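Side-chain contacts in viral structural protein 4 (Bombyx mori cytoplasmic polyhedrosis virus, PDB 6TZ0), which binds GTP and accompanies the viral RNA-dependent RNA polymerase, where it probably acts as a P-loop nucleotide-binding partner during transcription: residues G524-Q527 and L528-D532; D236-I239 and R240-G244; L167-N170 and Y171-Q174. All coordinates share one frame; numbering follows the deposited sequence.

Interaction 1 of 3, residues G524-Q527 and L528-D532; sequences GVVQ and LFLRD
Val-526 and Leu-530 sit one turn apart on helix 524-537 and lie alongside each other, both pointing the same way, with CG1 of Val-526 4.2 Å from CD1 of Leu-530. The backbone beneath them is regular alpha-helix. The carbonyls of Gly-524, Val-525, Val-526 and Gln-527 accept in turn from the amides of Leu-528, Phe-529, Leu-530 and Arg-531; the Leu-530 N to Val-526 O bond, for example, is 2.9 Å long.

The polar side chains are satisfied both next door and beyond the turn. On Gln-527 the chain bends at chi2 (-68°), and NE2 makes a weak hydrogen bond to Glu-419, while the same side chain touches Lys-355 and Arg-520, both seen to bind GTP in this protein. Arg-531 engages several of its nitrogens: NH1 gives a salt bridge to OD1 of the adjacent Asp-532 at 2.8 Å, almost in the guanidinium plane, and NE bonds to Thr-513. The guanidinium also makes a cation-pi contact with Tyr-535. Asp-532 is held through both oxygens, since OD2 is bonded to the hydroxyl of Tyr-437.

Around this turn, Val-526 packs on helix 417-427, Val-525 on helix 434-438, and Leu-528 reaches both helix 434-438 and helix 513-518, so three helices flank it next to the loop that carries Lys-355.

Interaction 2 of 3, residues D236-I239 and R240-G244; sequences DAVI and RKLYG
The short surface helix 236-242 and the turn that ends it hold this contact; Tyr-243 is the first residue to leave helical geometry. Val-238 and Leu-242 run side by side in the same direction, with CG1 of Val-238 3.8 Å from CD2 of Leu-242. One residue on, Ile-239 and Tyr-243 meet at a slant: the CD1 methyl lies near the CD2-CE2 side of the ring. With CG anti to the carbonyl carbon (chi1 -66°), the Tyr-243 ring lies against the Ile-239 side chain, and its hydroxyl is bonded to Arg-234. Leu-213, from a loop, touches both Ile-239 and Tyr-243.

The backbone bonding weakens only at the last step: Lys-241 N to Ala-237 O is 2.9 Å, but Tyr-243 N to Ile-239 O is a weak bond of 3.4 Å. Gly-244 follows with positive phi, a conformation that suits glycine.

At the start of the helix Asp-236 is bonded to Asn-230; one turn later Arg-240 makes a cation-pi contact with Phe-250. Their opposite charges are near but do not touch, as OD2 of Asp-236 stays 5.9 Å from NH2 of Arg-240.

Interaction 3 of 3, residues L167-N170 and Y171-Q174; sequences LIPN and YINQ
Tyr-171 takes the less common first torsion, chi1 52°, with CG lodged between its backbone N and carbonyl carbon, and this swings the ring back toward Pro-169. Ile-168 and Ile-172 each place CG2 anti to the backbone N, and these two methyls are the branches that meet.

Pro-169 occupies the N-cap position of helix 170-176. Its CB lies over one face of the Tyr-171 ring in a CH-pi contact, 4.0 Å from the ring centroid and 23° off the normal. The approach is displaced toward the rim, and CE2 of Tyr-171 is the ring atom nearest to Pro-169 CB, at 3.7 Å. Helix 41-60 also touches this tyrosine, through Leu-56 and Ala-57.

The isoleucines cross at about a right angle, CG2 of Ile-168 lying 3.7 Å from CG2 of Ile-172, and both side chains pack on Ala-3. The same Ile-168 methyl stands 3.6 Å from OD1 of Asn-173, whose side chain slants across it.

Two backbone bonds open the helix. Asn-173 N gives a nearly straight bond to Pro-169 O (3.3 Å), and Gln-174 N donates to Asn-170 O at 2.9 Å.

The amide side chains bond outward. OD1 of Asn-170 is hydrogen-bonded to Thr-462 of the RNA-dependent RNA polymerase chain, and ND2 of Asn-173 bonds weakly to the same threonine hydroxyl. Gln-174 hydrogen-bonds within its own chain, NE2 to the carbonyl of Gly-65, while also packing on Arg-458 of the polymerase chain. The chemistry is thus divided: apolar groups pack the loop against the first turn of the helix within this protein, while Asn-170, with a weaker contribution from Asn-173, gives that turn a polar contact with the polymerase.

How the interactions relate
From the N terminus, interaction 3 comes first, where the loop after helix 162-166 runs into helix 170-176. Interaction 2 follows, spanning helix 236-242 and the turn after it, and interaction 1 is last, at the start of helix 524-537. Each joins adjoining segments, so none closes a long loop, and they run in series without nesting or crossing. No two touch: the nearest atoms of interactions 2 and 3 are about 24 Å apart, while interactions 1 and 3 lie on opposite sides of the chain's centre. They mark separate places: a polymerase-facing helix start, a short surface helix, and a helix beside GTP-binding residues.

Interaction 1 of 3, residues G524-Q527 and L528-D532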
loop_
_atom_site.group_PDB
_atom_site.type_symbol
_atom_site.label_atom_id
_atom_site.label_comp_id
_atom_site.label_asym_id
_atom_site.label_seq_id
_atom_site.Cartn_x
_atom_site.Cartn_y
_atom_site.Cartn_z
ATOM N N GLY B 524 8.566 -40.960 -28.309
ATOM C CA GLY B 524 7.487 -40.824 -27.346
ATOM C C GLY B 524 7.942 -40.805 -25.905
ATOM O O GLY B 524 7.201 -40.326 -25.039
ATOM N N VAL B 525 9.145 -41.309 -25.629
ATOM C CA VAL B 525 9.686 -41.270 -24.276
ATOM C C VAL B 525 10.011 -39.839 -23.887
ATOM O O VAL B 525 9.707 -39.390 -22.776
ATOM C CB VAL B 525 10.938 -42.153 -24.181
ATOM C CG1 VAL B 525 11.343 -42.348 -22.735
ATOM C CG2 VAL B 525 10.723 -43.441 -24.910
ATOM N N VAL B 526 10.643 -39.110 -24.807
ATOM C CA VAL B 526 10.975 -37.709 -24.597
ATOM C C VAL B 526 9.706 -36.884 -24.467
ATOM O O VAL B 526 9.629 -35.958 -23.655
ATOM C CB VAL B 526 11.858 -37.221 -25.756
ATOM C CG1 VAL B 526 12.290 -35.780 -25.553
ATOM C CG2 VAL B 526 13.046 -38.138 -25.928
ATOM N N GLN B 527 8.677 -37.244 -25.233
ATOM C CA GLN B 527 7.405 -36.537 -25.186
ATOM C C GLN B 527 6.700 -36.740 -23.853
ATOM O O GLN B 527 6.180 -35.782 -23.270
ATOM C CB GLN B 527 6.528 -37.004 -26.342
ATOM C CG GLN B 527 7.054 -36.612 -27.695
ATOM C CD GLN B 527 6.987 -35.128 -27.921
ATOM O OE1 GLN B 527 5.994 -34.490 -27.595
ATOM N NE2 GLN B 527 8.054 -34.563 -28.462
ATOM N N LEU B 528 6.699 -37.973 -23.343
ATOM C CA LEU B 528 6.095 -38.239 -22.041
ATOM C C LEU B 528 6.893 -37.594 -20.912
ATOM O O LEU B 528 6.312 -37.080 -19.944
ATOM C CB LEU B 528 5.978 -39.743 -21.832
ATOM C CG LEU B 528 5.275 -40.211 -20.565
ATOM C CD1 LEU B 528 3.844 -39.725 -20.543
ATOM C CD2 LEU B 528 5.319 -41.709 -20.508
ATOM N N PHE B 529 8.223 -37.582 -21.040
ATOM C CA PHE B 529 9.080 -36.948 -20.045
ATOM C C PHE B 529 8.859 -35.441 -19.998
ATOM O O PHE B 529 8.772 -34.852 -18.912
ATOM C CB PHE B 529 10.538 -37.285 -20.352
ATOM C CG PHE B 529 11.517 -36.698 -19.386
ATOM C CD1 PHE B 529 11.593 -37.170 -18.091
ATOM C CD2 PHE B 529 12.387 -35.699 -19.784
ATOM C CE1 PHE B 529 12.495 -36.636 -17.202
ATOM C CE2 PHE B 529 13.293 -35.163 -18.897
ATOM C CZ PHE B 529 13.346 -35.633 -17.608
ATOM N N LEU B 530 8.725 -34.808 -21.166
ATOM C CA LEU B 530 8.465 -33.376 -21.199
ATOM C C LEU B 530 7.060 -33.040 -20.734
ATOM O O LEU B 530 6.868 -31.990 -20.116
ATOM C CB LEU B 530 8.698 -32.823 -22.599
ATOM C CG LEU B 530 10.167 -32.762 -22.981
ATOM C CD1 LEU B 530 10.336 -32.298 -24.404
ATOM C CD2 LEU B 530 10.881 -31.843 -22.028
ATOM N N ARG B 531 6.080 -33.909 -21.015
ATOM C CA ARG B 531 4.739 -33.736 -20.464
ATOM C C ARG B 531 4.774 -33.718 -18.944
ATOM O O ARG B 531 4.145 -32.862 -18.313
ATOM C CB ARG B 531 3.804 -34.842 -20.975
ATOM C CG ARG B 531 2.338 -34.703 -20.529
ATOM C CD ARG B 531 1.992 -35.552 -19.306
ATOM N NE ARG B 531 0.690 -35.220 -18.749
ATOM C CZ ARG B 531 0.329 -35.500 -17.503
ATOM N NH1 ARG B 531 1.183 -36.094 -16.686
ATOM N NH2 ARG B 531 -0.872 -35.159 -17.065
ATOM N N ASP B 532 5.499 -34.660 -18.337
ATOM C CA ASP B 532 5.508 -34.730 -16.879
ATOM C C ASP B 532 6.296 -33.580 -16.257
ATOM O O ASP B 532 5.904 -33.054 -15.208
ATOM C CB ASP B 532 6.051 -36.076 -16.427
ATOM C CG ASP B 532 5.061 -37.196 -16.618
ATOM O OD1 ASP B 532 3.847 -36.940 -16.538
ATOM O OD2 ASP B 532 5.500 -38.337 -16.839
#

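Interaction 2 of 3, residues D236-I239 and R240-G244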
loop_
_atom_site.group_PDB
_atom_site.type_symbol
_atom_site.label_atom_id
_atom_site.label_comp_id
_atom_site.label_asym_id
_atom_site.label_seq_id
_atom_site.Cartn_x
_atom_site.Cartn_y
_atom_site.Cartn_z
ATOM N N ASP B 236 -39.838 -37.829 -32.176
ATOM C CA ASP B 236 -40.902 -37.489 -31.237
ATOM C C ASP B 236 -42.278 -37.577 -31.880
ATOM O O ASP B 236 -43.263 -37.870 -31.194
ATOM C CB ASP B 236 -40.685 -36.086 -30.674
ATOM C CG ASP B 236 -39.460 -35.993 -29.791
ATOM O OD1 ASP B 236 -39.061 -37.020 -29.211
ATOM O OD2 ASP B 236 -38.902 -34.888 -29.660
ATOM N N ALA B 237 -42.369 -37.338 -33.189
ATOM C CA ALA B 237 -43.653 -37.446 -33.871
ATOM C C ALA B 237 -44.093 -38.896 -33.993
ATOM O O ALA B 237 -45.286 -39.198 -33.878
ATOM C CB ALA B 237 -43.572 -36.795 -35.248
ATOM N N VAL B 238 -43.139 -39.809 -34.194
ATOM C CA VAL B 238 -43.458 -41.227 -34.319
ATOM C C VAL B 238 -43.942 -41.786 -32.987
ATOM O O VAL B 238 -44.929 -42.528 -32.933
ATOM C CB VAL B 238 -42.232 -41.991 -34.848
ATOM C CG1 VAL B 238 -42.523 -43.471 -34.949
ATOM C CG2 VAL B 238 -41.809 -41.435 -36.191
ATOM N N ILE B 239 -43.277 -41.413 -31.892
ATOM C CA ILE B 239 -43.718 -41.810 -30.558
ATOM C C ILE B 239 -45.046 -41.154 -30.215
ATOM O O ILE B 239 -45.905 -41.761 -29.566
ATOM C CB ILE B 239 -42.627 -41.458 -29.530
ATOM C CG1 ILE B 239 -41.298 -42.084 -29.935
ATOM C CG2 ILE B 239 -43.002 -41.922 -28.147
ATOM C CD1 ILE B 239 -41.339 -43.567 -30.064
ATOM N N ARG B 240 -45.264 -39.931 -30.691
ATOM C CA ARG B 240 -46.461 -39.192 -30.324
ATOM C C ARG B 240 -47.700 -39.684 -31.068
ATOM O O ARG B 240 -48.802 -39.640 -30.515
ATOM C CB ARG B 240 -46.223 -37.705 -30.582
ATOM C CG ARG B 240 -47.236 -36.784 -29.977
ATOM C CD ARG B 240 -46.980 -35.351 -30.382
ATOM N NE ARG B 240 -45.743 -34.804 -29.837
ATOM C CZ ARG B 240 -45.655 -34.193 -28.663
ATOM N NH1 ARG B 240 -46.731 -34.050 -27.902
ATOM N NH2 ARG B 240 -44.490 -33.718 -28.251
ATOM N N LYS B 241 -47.558 -40.156 -32.309
ATOM C CA LYS B 241 -48.727 -40.619 -33.052
ATOM C C LYS B 241 -48.853 -42.134 -33.111
ATOM O O LYS B 241 -49.935 -42.635 -33.427
ATOM C CB LYS B 241 -48.716 -40.087 -34.493
ATOM C CG LYS B 241 -47.688 -40.745 -35.393
ATOM C CD LYS B 241 -47.730 -40.195 -36.805
ATOM C CE LYS B 241 -48.954 -40.693 -37.551
ATOM N NZ LYS B 241 -48.893 -42.161 -37.776
ATOM N N LEU B 242 -47.788 -42.872 -32.817
ATOM C CA LEU B 242 -47.783 -44.310 -33.015
ATOM C C LEU B 242 -47.977 -45.080 -31.721
ATOM O O LEU B 242 -48.466 -46.213 -31.748
ATOM C CB LEU B 242 -46.468 -44.728 -33.682
ATOM C CG LEU B 242 -46.320 -46.146 -34.223
ATOM C CD1 LEU B 242 -47.321 -46.373 -35.333
ATOM C CD2 LEU B 242 -44.910 -46.387 -34.723
ATOM N N TYR B 243 -47.635 -44.479 -30.586
ATOM C CA TYR B 243 -47.798 -45.120 -29.293
ATOM C C TYR B 243 -48.775 -44.379 -28.394
ATOM O O TYR B 243 -48.921 -44.749 -27.231
ATOM C CB TYR B 243 -46.442 -45.257 -28.605
ATOM C CG TYR B 243 -45.518 -46.191 -29.338
ATOM C CD1 TYR B 243 -45.609 -47.564 -29.160
ATOM C CD2 TYR B 243 -44.580 -45.705 -30.236
ATOM C CE1 TYR B 243 -44.780 -48.420 -29.833
ATOM C CE2 TYR B 243 -43.743 -46.556 -30.916
ATOM C CZ TYR B 243 -43.853 -47.912 -30.717
ATOM O OH TYR B 243 -43.017 -48.767 -31.393
ATOM N N GLY B 244 -49.448 -43.350 -28.895
ATOM C CA GLY B 244 -50.493 -42.707 -28.125
ATOM C C GLY B 244 -50.023 -41.724 -27.080
ATOM O O GLY B 244 -50.640 -41.614 -26.016
#

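Interaction 3 of 3, residues L167-N170 and Y171-Q174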
loop_
_atom_site.group_PDB
_atom_site.type_symbol
_atom_site.label_atom_id
_atom_site.label_comp_id
_atom_site.label_asym_id
_atom_site.label_seq_id
_atom_site.Cartn_x
_atom_site.Cartn_y
_atom_site.Cartn_z
ATOM N N LEU B 167 -28.962 -15.866 -12.281
ATOM C CA LEU B 167 -30.255 -15.273 -12.569
ATOM C C LEU B 167 -31.072 -14.987 -11.324
ATOM O O LEU B 167 -32.216 -14.545 -11.444
ATOM C CB LEU B 167 -31.041 -16.189 -13.503
ATOM C CG LEU B 167 -30.393 -16.338 -14.875
ATOM C CD1 LEU B 167 -31.089 -17.398 -15.684
ATOM C CD2 LEU B 167 -30.420 -15.014 -15.600
ATOM N N ILE B 168 -30.530 -15.240 -10.143
ATOM C CA ILE B 168 -31.253 -14.920 -8.909
ATOM C C ILE B 168 -31.278 -13.407 -8.729
ATOM O O ILE B 168 -30.251 -12.746 -8.960
ATOM C CB ILE B 168 -30.598 -15.622 -7.713
ATOM C CG1 ILE B 168 -30.736 -17.139 -7.844
ATOM C CG2 ILE B 168 -31.201 -15.181 -6.403
ATOM C CD1 ILE B 168 -29.955 -17.920 -6.813
ATOM N N PRO B 169 -32.421 -12.811 -8.385
ATOM C CA PRO B 169 -32.481 -11.367 -8.143
ATOM C C PRO B 169 -31.643 -10.943 -6.948
ATOM O O PRO B 169 -31.195 -11.754 -6.136
ATOM C CB PRO B 169 -33.968 -11.122 -7.883
ATOM C CG PRO B 169 -34.645 -12.227 -8.559
ATOM C CD PRO B 169 -33.762 -13.410 -8.422
ATOM N N ASN B 170 -31.442 -9.630 -6.845
ATOM C CA ASN B 170 -30.553 -9.094 -5.821
ATOM C C ASN B 170 -31.160 -9.206 -4.431
ATOM O O ASN B 170 -30.452 -9.529 -3.474
ATOM C CB ASN B 170 -30.206 -7.640 -6.131
ATOM C CG ASN B 170 -29.255 -7.505 -7.294
ATOM O OD1 ASN B 170 -28.310 -8.274 -7.426
ATOM N ND2 ASN B 170 -29.495 -6.519 -8.140
ATOM N N TYR B 171 -32.465 -8.952 -4.302
ATOM C CA TYR B 171 -33.104 -8.999 -2.990
ATOM C C TYR B 171 -33.171 -10.418 -2.434
ATOM O O TYR B 171 -33.067 -10.611 -1.216
ATOM C CB TYR B 171 -34.490 -8.346 -3.055
ATOM C CG TYR B 171 -35.409 -8.856 -4.146
ATOM C CD1 TYR B 171 -36.217 -9.967 -3.944
ATOM C CD2 TYR B 171 -35.474 -8.218 -5.375
ATOM C CE1 TYR B 171 -37.050 -10.434 -4.937
ATOM C CE2 TYR B 171 -36.305 -8.676 -6.371
ATOM C CZ TYR B 171 -37.087 -9.784 -6.146
ATOM O OH TYR B 171 -37.918 -10.244 -7.138
ATOM N N ILE B 172 -33.278 -11.423 -3.303
ATOM C CA ILE B 172 -33.209 -12.806 -2.842
ATOM C C ILE B 172 -31.806 -13.133 -2.338
ATOM O O ILE B 172 -31.646 -13.809 -1.314
ATOM C CB ILE B 172 -33.673 -13.760 -3.957
ATOM C CG1 ILE B 172 -35.115 -13.450 -4.339
ATOM C CG2 ILE B 172 -33.585 -15.208 -3.522
ATOM C CD1 ILE B 172 -36.092 -13.624 -3.202
ATOM N N ASN B 173 -30.775 -12.620 -3.017
ATOM C CA ASN B 173 -29.403 -12.760 -2.534
ATOM C C ASN B 173 -29.194 -12.056 -1.203
ATOM O O ASN B 173 -28.391 -12.512 -0.385
ATOM C CB ASN B 173 -28.416 -12.197 -3.551
ATOM C CG ASN B 173 -28.268 -13.069 -4.764
ATOM O OD1 ASN B 173 -28.224 -14.290 -4.662
ATOM N ND2 ASN B 173 -28.175 -12.447 -5.926
ATOM N N GLN B 174 -29.889 -10.940 -0.981
ATOM C CA GLN B 174 -29.846 -10.285 0.321
ATOM C C GLN B 174 -30.521 -11.131 1.392
ATOM O O GLN B 174 -30.117 -11.092 2.557
ATOM C CB GLN B 174 -30.507 -8.914 0.223
ATOM C CG GLN B 174 -29.785 -7.980 -0.720
ATOM C CD GLN B 174 -30.553 -6.719 -1.011
ATOM O OE1 GLN B 174 -31.606 -6.470 -0.438
ATOM N NE2 GLN B 174 -30.062 -5.948 -1.962
#